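Local coordinates for protein eukaryotic peptide chain release factor GTP-binding subunit (Schizosaccharomyces pombe, PDB 1R5B) that is a translation release factor of the eRF3 family, a GTP-binding protein with an EF-Tu-like P-loop domain followed by beta-rich domains, at residues R177-M191 with G219-A233. Sequence-based numbering, arbitrary orientation.
Sequences RTQGINHLVVVINKM and GYNSKTDVKYMPVSA
Strands 184-189 and 226-230 pair in parallel at one edge of the mixed sheet of the P-loop GTP-binding domain. Helix 200-218 lies in the crossover between them, a beta-alpha-beta unit. The backbone ladder runs from L184 N to D225 O through V231 N to I188 O. Its V186 N to K227 O bond is 2.8 Å long and nearly straight, 178°. On the helix 200-218 side, V186 CG2 meets V226 CG1 at 3.6 Å. V186 CG1, anti to the backbone N (chi1 173°), lies 3.6 Å from Y228 CD2.

Beyond the N-terminal ends of the two strands, Y220 packs between R177 and L184. Y220 OH donates to I181 O at 2.7 Å; I181 O lies at the ring edge, in its plane. The R177 guanidinium stacks on one ring face, planes 14° apart, with R177 CZ 3.6 Å from the Y220 ring centroid. L184 CD2 makes a CH-pi contact on the other face. R177 NE also bonds A218 O. R177 and L184 on the two faces should hinder flipping of the ring, while the hydroxyl bond fixes where its far end sits. The cation-pi stack ties the end of helix 169-178 to the turn after helix 200-218.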
loop_
_atom_site.group_PDB
_atom_site.type_symbol
_atom_site.label_atom_id
_atom_site.label_comp_id
_atom_site.label_asym_id
_atom_site.label_seq_id
_atom_site.Cartn_x
_atom_site.Cartn_y
_atom_site.Cartn_z
ATOM N N ARG A 177 -11.476 -12.536 11.524
ATOM C CA ARG A 177 -12.203 -12.974 10.343
ATOM C C ARG A 177 -13.434 -12.081 10.119
ATOM O O ARG A 177 -13.672 -11.620 9.001
ATOM C CB ARG A 177 -12.592 -14.462 10.465
ATOM C CG ARG A 177 -12.604 -15.252 9.155
ATOM C CD ARG A 177 -11.331 -15.133 8.269
ATOM N NE ARG A 177 -10.647 -16.404 8.125
ATOM C CZ ARG A 177 -9.670 -16.664 7.243
ATOM N NH1 ARG A 177 -9.196 -15.742 6.405
ATOM N NH2 ARG A 177 -9.138 -17.876 7.212
ATOM N N THR A 178 -14.191 -11.809 11.177
ATOM C CA THR A 178 -15.326 -10.883 11.091
ATOM C C THR A 178 -14.933 -9.463 10.618
ATOM O O THR A 178 -15.743 -8.770 10.010
ATOM C CB THR A 178 -16.032 -10.807 12.444
ATOM O OG1 THR A 178 -16.557 -12.095 12.777
ATOM C CG2 THR A 178 -17.283 -9.930 12.375
ATOM N N GLN A 179 -13.690 -9.052 10.884
ATOM C CA GLN A 179 -13.171 -7.748 10.468
ATOM C C GLN A 179 -12.553 -7.761 9.055
ATOM O O GLN A 179 -11.926 -6.779 8.645
ATOM C CB GLN A 179 -12.097 -7.270 11.454
ATOM C CG GLN A 179 -12.610 -6.954 12.832
ATOM C CD GLN A 179 -13.244 -5.581 12.910
ATOM O OE1 GLN A 179 -12.541 -4.560 12.868
ATOM N NE2 GLN A 179 -14.570 -5.545 13.028
ATOM N N GLY A 180 -12.703 -8.868 8.328
ATOM C CA GLY A 180 -12.264 -8.947 6.948
ATOM C C GLY A 180 -10.780 -9.190 6.823
ATOM O O GLY A 180 -10.234 -9.073 5.739
ATOM N N ILE A 181 -10.133 -9.559 7.923
ATOM C CA ILE A 181 -8.689 -9.828 7.932
ATOM C C ILE A 181 -8.429 -11.220 7.436
ATOM O O ILE A 181 -8.591 -12.184 8.173
ATOM C CB ILE A 181 -8.063 -9.686 9.360
ATOM C CG1 ILE A 181 -8.409 -8.331 9.969
ATOM C CG2 ILE A 181 -6.543 -9.878 9.281
ATOM C CD1 ILE A 181 -8.112 -7.173 9.032
ATOM N N ASN A 182 -8.037 -11.312 6.174
ATOM C CA ASN A 182 -7.730 -12.573 5.521
ATOM C C ASN A 182 -6.239 -12.849 5.485
ATOM O O ASN A 182 -5.811 -13.945 5.131
ATOM C CB ASN A 182 -8.314 -12.579 4.108
ATOM C CG ASN A 182 -9.829 -12.519 4.110
ATOM O OD1 ASN A 182 -10.442 -11.858 3.280
ATOM N ND2 ASN A 182 -10.438 -13.206 5.056
ATOM N N HIS A 183 -5.443 -11.856 5.840
ATOM C CA HIS A 183 -4.014 -12.049 6.002
ATOM C C HIS A 183 -3.670 -11.498 7.377
ATOM O O HIS A 183 -3.570 -10.294 7.574
ATOM C CB HIS A 183 -3.260 -11.317 4.904
ATOM C CG HIS A 183 -1.779 -11.454 4.999
ATOM N ND1 HIS A 183 -1.026 -10.714 5.879
ATOM C CD2 HIS A 183 -0.908 -12.234 4.321
ATOM C CE1 HIS A 183 0.249 -11.029 5.735
ATOM N NE2 HIS A 183 0.348 -11.947 4.794
ATOM N N LEU A 184 -3.536 -12.398 8.333
ATOM C CA LEU A 184 -3.395 -12.028 9.720
ATOM C C LEU A 184 -1.921 -11.891 10.067
ATOM O O LEU A 184 -1.135 -12.783 9.793
ATOM C CB LEU A 184 -4.039 -13.113 10.575
ATOM C CG LEU A 184 -4.241 -12.839 12.051
ATOM C CD1 LEU A 184 -5.128 -11.637 12.246
ATOM C CD2 LEU A 184 -4.878 -14.055 12.693
ATOM N N VAL A 185 -1.558 -10.763 10.652
ATOM C CA VAL A 185 -0.250 -10.601 11.275
ATOM C C VAL A 185 -0.377 -10.989 12.755
ATOM O O VAL A 185 -1.191 -10.421 13.477
ATOM C CB VAL A 185 0.256 -9.157 11.153
ATOM C CG1 VAL A 185 1.602 -9.009 11.819
ATOM C CG2 VAL A 185 0.342 -8.746 9.683
ATOM N N VAL A 186 0.416 -11.964 13.184
ATOM C CA VAL A 186 0.360 -12.491 14.534
ATOM C C VAL A 186 1.677 -12.137 15.211
ATOM O O VAL A 186 2.741 -12.615 14.807
ATOM C CB VAL A 186 0.178 -14.021 14.534
ATOM C CG1 VAL A 186 0.307 -14.584 15.958
ATOM C CG2 VAL A 186 -1.139 -14.394 13.949
ATOM N N VAL A 187 1.597 -11.296 16.228
ATOM C CA VAL A 187 2.767 -10.823 16.947
ATOM C C VAL A 187 2.913 -11.620 18.260
ATOM O O VAL A 187 2.036 -11.601 19.120
ATOM C CB VAL A 187 2.643 -9.296 17.155
ATOM C CG1 VAL A 187 3.421 -8.821 18.305
ATOM C CG2 VAL A 187 3.109 -8.565 15.881
ATOM N N ILE A 188 3.998 -12.376 18.372
ATOM C CA ILE A 188 4.284 -13.130 19.574
ATOM C C ILE A 188 5.043 -12.186 20.524
ATOM O O ILE A 188 6.229 -11.916 20.318
ATOM C CB ILE A 188 5.139 -14.392 19.257
ATOM C CG1 ILE A 188 4.481 -15.291 18.197
ATOM C CG2 ILE A 188 5.412 -15.189 20.535
ATOM C CD1 ILE A 188 3.159 -15.825 18.562
ATOM N N ASN A 189 4.353 -11.698 21.559
ATOM C CA ASN A 189 4.863 -10.653 22.450
ATOM C C ASN A 189 5.516 -11.233 23.711
ATOM O O ASN A 189 5.419 -12.427 23.969
ATOM C CB ASN A 189 3.700 -9.729 22.820
ATOM C CG ASN A 189 4.148 -8.425 23.470
ATOM O OD1 ASN A 189 3.421 -7.840 24.274
ATOM N ND2 ASN A 189 5.330 -7.959 23.112
ATOM N N LYS A 190 6.194 -10.377 24.474
ATOM C CA LYS A 190 6.830 -10.740 25.743
ATOM C C LYS A 190 7.977 -11.739 25.595
ATOM O O LYS A 190 8.219 -12.548 26.488
ATOM C CB LYS A 190 5.800 -11.263 26.754
ATOM C CG LYS A 190 4.535 -10.418 26.867
ATOM C CD LYS A 190 3.766 -10.789 28.127
ATOM C CE LYS A 190 2.689 -9.781 28.486
ATOM N NZ LYS A 190 1.611 -10.441 29.283
ATOM N N MET A 191 8.706 -11.659 24.488
ATOM C CA MET A 191 9.830 -12.560 24.245
ATOM C C MET A 191 10.987 -12.343 25.245
ATOM O O MET A 191 11.798 -13.240 25.456
ATOM C CB MET A 191 10.332 -12.412 22.801
ATOM C CG MET A 191 9.335 -12.861 21.722
ATOM S SD MET A 191 8.886 -14.614 21.735
ATOM C CE MET A 191 10.369 -15.385 21.595
ATOM N N GLY A 219 -10.065 -21.076 9.966
ATOM C CA GLY A 219 -9.720 -21.362 8.586
ATOM C C GLY A 219 -8.411 -20.808 8.052
ATOM O O GLY A 219 -8.061 -21.127 6.923
ATOM N N TYR A 220 -7.681 -20.017 8.838
ATOM C CA TYR A 220 -6.401 -19.462 8.374
ATOM C C TYR A 220 -5.410 -20.567 8.009
ATOM O O TYR A 220 -5.073 -21.391 8.846
ATOM C CB TYR A 220 -5.768 -18.548 9.428
ATOM C CG TYR A 220 -6.543 -17.292 9.686
ATOM C CD1 TYR A 220 -7.326 -17.153 10.820
ATOM C CD2 TYR A 220 -6.508 -16.234 8.778
ATOM C CE1 TYR A 220 -8.061 -15.984 11.047
ATOM C CE2 TYR A 220 -7.229 -15.057 8.998
ATOM C CZ TYR A 220 -8.001 -14.935 10.132
ATOM O OH TYR A 220 -8.715 -13.779 10.357
ATOM N N ASN A 221 -4.980 -20.585 6.749
ATOM C CA ASN A 221 -3.881 -21.440 6.284
ATOM C C ASN A 221 -2.582 -20.685 6.545
ATOM O O ASN A 221 -2.367 -19.606 5.987
ATOM C CB ASN A 221 -4.055 -21.750 4.785
ATOM C CG ASN A 221 -2.851 -22.456 4.167
ATOM O OD1 ASN A 221 -2.998 -23.509 3.543
ATOM N ND2 ASN A 221 -1.666 -21.872 4.309
ATOM N N SER A 222 -1.712 -21.237 7.381
ATOM C CA SER A 222 -0.606 -20.440 7.936
ATOM C C SER A 222 0.512 -20.172 6.924
ATOM O O SER A 222 1.158 -19.119 6.974
ATOM C CB SER A 222 -0.034 -21.065 9.230
ATOM O OG SER A 222 -0.538 -20.411 10.382
ATOM N N LYS A 223 0.710 -21.104 6.002
ATOM C CA LYS A 223 1.740 -20.968 4.979
ATOM C C LYS A 223 1.525 -19.741 4.083
ATOM O O LYS A 223 2.501 -19.091 3.706
ATOM C CB LYS A 223 1.828 -22.244 4.127
ATOM C CG LYS A 223 3.084 -22.326 3.228
ATOM C CD LYS A 223 4.137 -23.325 3.758
ATOM C CE LYS A 223 5.222 -23.625 2.722
ATOM N NZ LYS A 223 5.819 -24.987 2.924
ATOM N N THR A 224 0.265 -19.406 3.784
ATOM C CA THR A 224 -0.072 -18.276 2.903
ATOM C C THR A 224 -0.779 -17.076 3.559
ATOM O O THR A 224 -0.728 -15.977 3.024
ATOM C CB THR A 224 -0.967 -18.774 1.774
ATOM O OG1 THR A 224 -2.157 -19.360 2.324
ATOM C CG2 THR A 224 -0.300 -19.919 1.015
ATOM N N ASP A 225 -1.443 -17.282 4.695
ATOM C CA ASP A 225 -2.382 -16.301 5.245
ATOM C C ASP A 225 -1.921 -15.652 6.546
ATOM O O ASP A 225 -2.589 -14.772 7.040
ATOM C CB ASP A 225 -3.726 -16.962 5.547
ATOM C CG ASP A 225 -4.522 -17.300 4.308
ATOM O OD1 ASP A 225 -3.921 -17.491 3.213
ATOM O OD2 ASP A 225 -5.778 -17.379 4.359
ATOM N N VAL A 226 -0.816 -16.100 7.127
ATOM C CA VAL A 226 -0.417 -15.617 8.440
ATOM C C VAL A 226 1.067 -15.316 8.445
ATOM O O VAL A 226 1.864 -16.106 7.963
ATOM C CB VAL A 226 -0.758 -16.641 9.552
ATOM C CG1 VAL A 226 -0.339 -16.120 10.919
ATOM C CG2 VAL A 226 -2.238 -16.963 9.556
ATOM N N LYS A 227 1.418 -14.146 8.958
ATOM C CA LYS A 227 2.808 -13.774 9.214
ATOM C C LYS A 227 3.012 -13.796 10.719
ATOM O O LYS A 227 2.295 -13.100 11.441
ATOM C CB LYS A 227 3.109 -12.357 8.683
ATOM C CG LYS A 227 4.576 -11.887 8.848
ATOM C CD LYS A 227 5.521 -12.857 8.161
ATOM C CE LYS A 227 6.892 -12.286 7.907
ATOM N NZ LYS A 227 7.697 -12.345 9.115
ATOM N N TYR A 228 3.983 -14.569 11.187
ATOM C CA TYR A 228 4.348 -14.586 12.611
ATOM C C TYR A 228 5.604 -13.746 12.827
ATOM O O TYR A 228 6.518 -13.750 11.987
ATOM C CB TYR A 228 4.589 -16.019 13.089
ATOM C CG TYR A 228 3.352 -16.874 13.017
ATOM C CD1 TYR A 228 3.110 -17.684 11.911
ATOM C CD2 TYR A 228 2.409 -16.854 14.040
ATOM C CE1 TYR A 228 1.962 -18.454 11.831
ATOM C CE2 TYR A 228 1.254 -17.626 13.969
ATOM C CZ TYR A 228 1.040 -18.418 12.863
ATOM O OH TYR A 228 -0.086 -19.186 12.784
ATOM N N MET A 229 5.650 -13.027 13.951
ATOM C CA MET A 229 6.810 -12.205 14.299
ATOM C C MET A 229 6.985 -12.088 15.799
ATOM O O MET A 229 6.031 -11.772 16.507
ATOM C CB MET A 229 6.659 -10.804 13.734
ATOM C CG MET A 229 7.650 -10.534 12.633
ATOM S SD MET A 229 7.473 -8.947 11.918
ATOM C CE MET A 229 5.846 -8.962 11.487
ATOM N N PRO A 230 8.202 -12.327 16.284
ATOM C CA PRO A 230 8.496 -12.144 17.699
ATOM C C PRO A 230 8.767 -10.676 17.948
ATOM O O PRO A 230 9.390 -10.017 17.103
ATOM C CB PRO A 230 9.755 -12.975 17.896
ATOM C CG PRO A 230 10.450 -12.896 16.590
ATOM C CD PRO A 230 9.390 -12.781 15.542
ATOM N N VAL A 231 8.230 -10.174 19.053
ATOM C CA VAL A 231 8.538 -8.852 19.570
ATOM C C VAL A 231 8.525 -8.857 21.097
ATOM O O VAL A 231 8.101 -9.821 21.748
ATOM C CB VAL A 231 7.521 -7.790 19.108
ATOM C CG1 VAL A 231 7.289 -7.851 17.600
ATOM C CG2 VAL A 231 6.198 -7.951 19.835
ATOM N N SER A 232 9.000 -7.752 21.656
ATOM C CA SER A 232 8.765 -7.420 23.048
ATOM C C SER A 232 8.380 -5.950 23.112
ATOM O O SER A 232 9.200 -5.072 22.851
ATOM C CB SER A 232 10.002 -7.688 23.896
ATOM O OG SER A 232 9.869 -7.058 25.156
ATOM N N ALA A 233 7.126 -5.702 23.470
ATOM C CA ALA A 233 6.551 -4.365 23.483
ATOM C C ALA A 233 7.084 -3.549 24.652
ATOM O O ALA A 233 7.084 -2.317 24.607
ATOM C CB ALA A 233 5.023 -4.450 23.549
#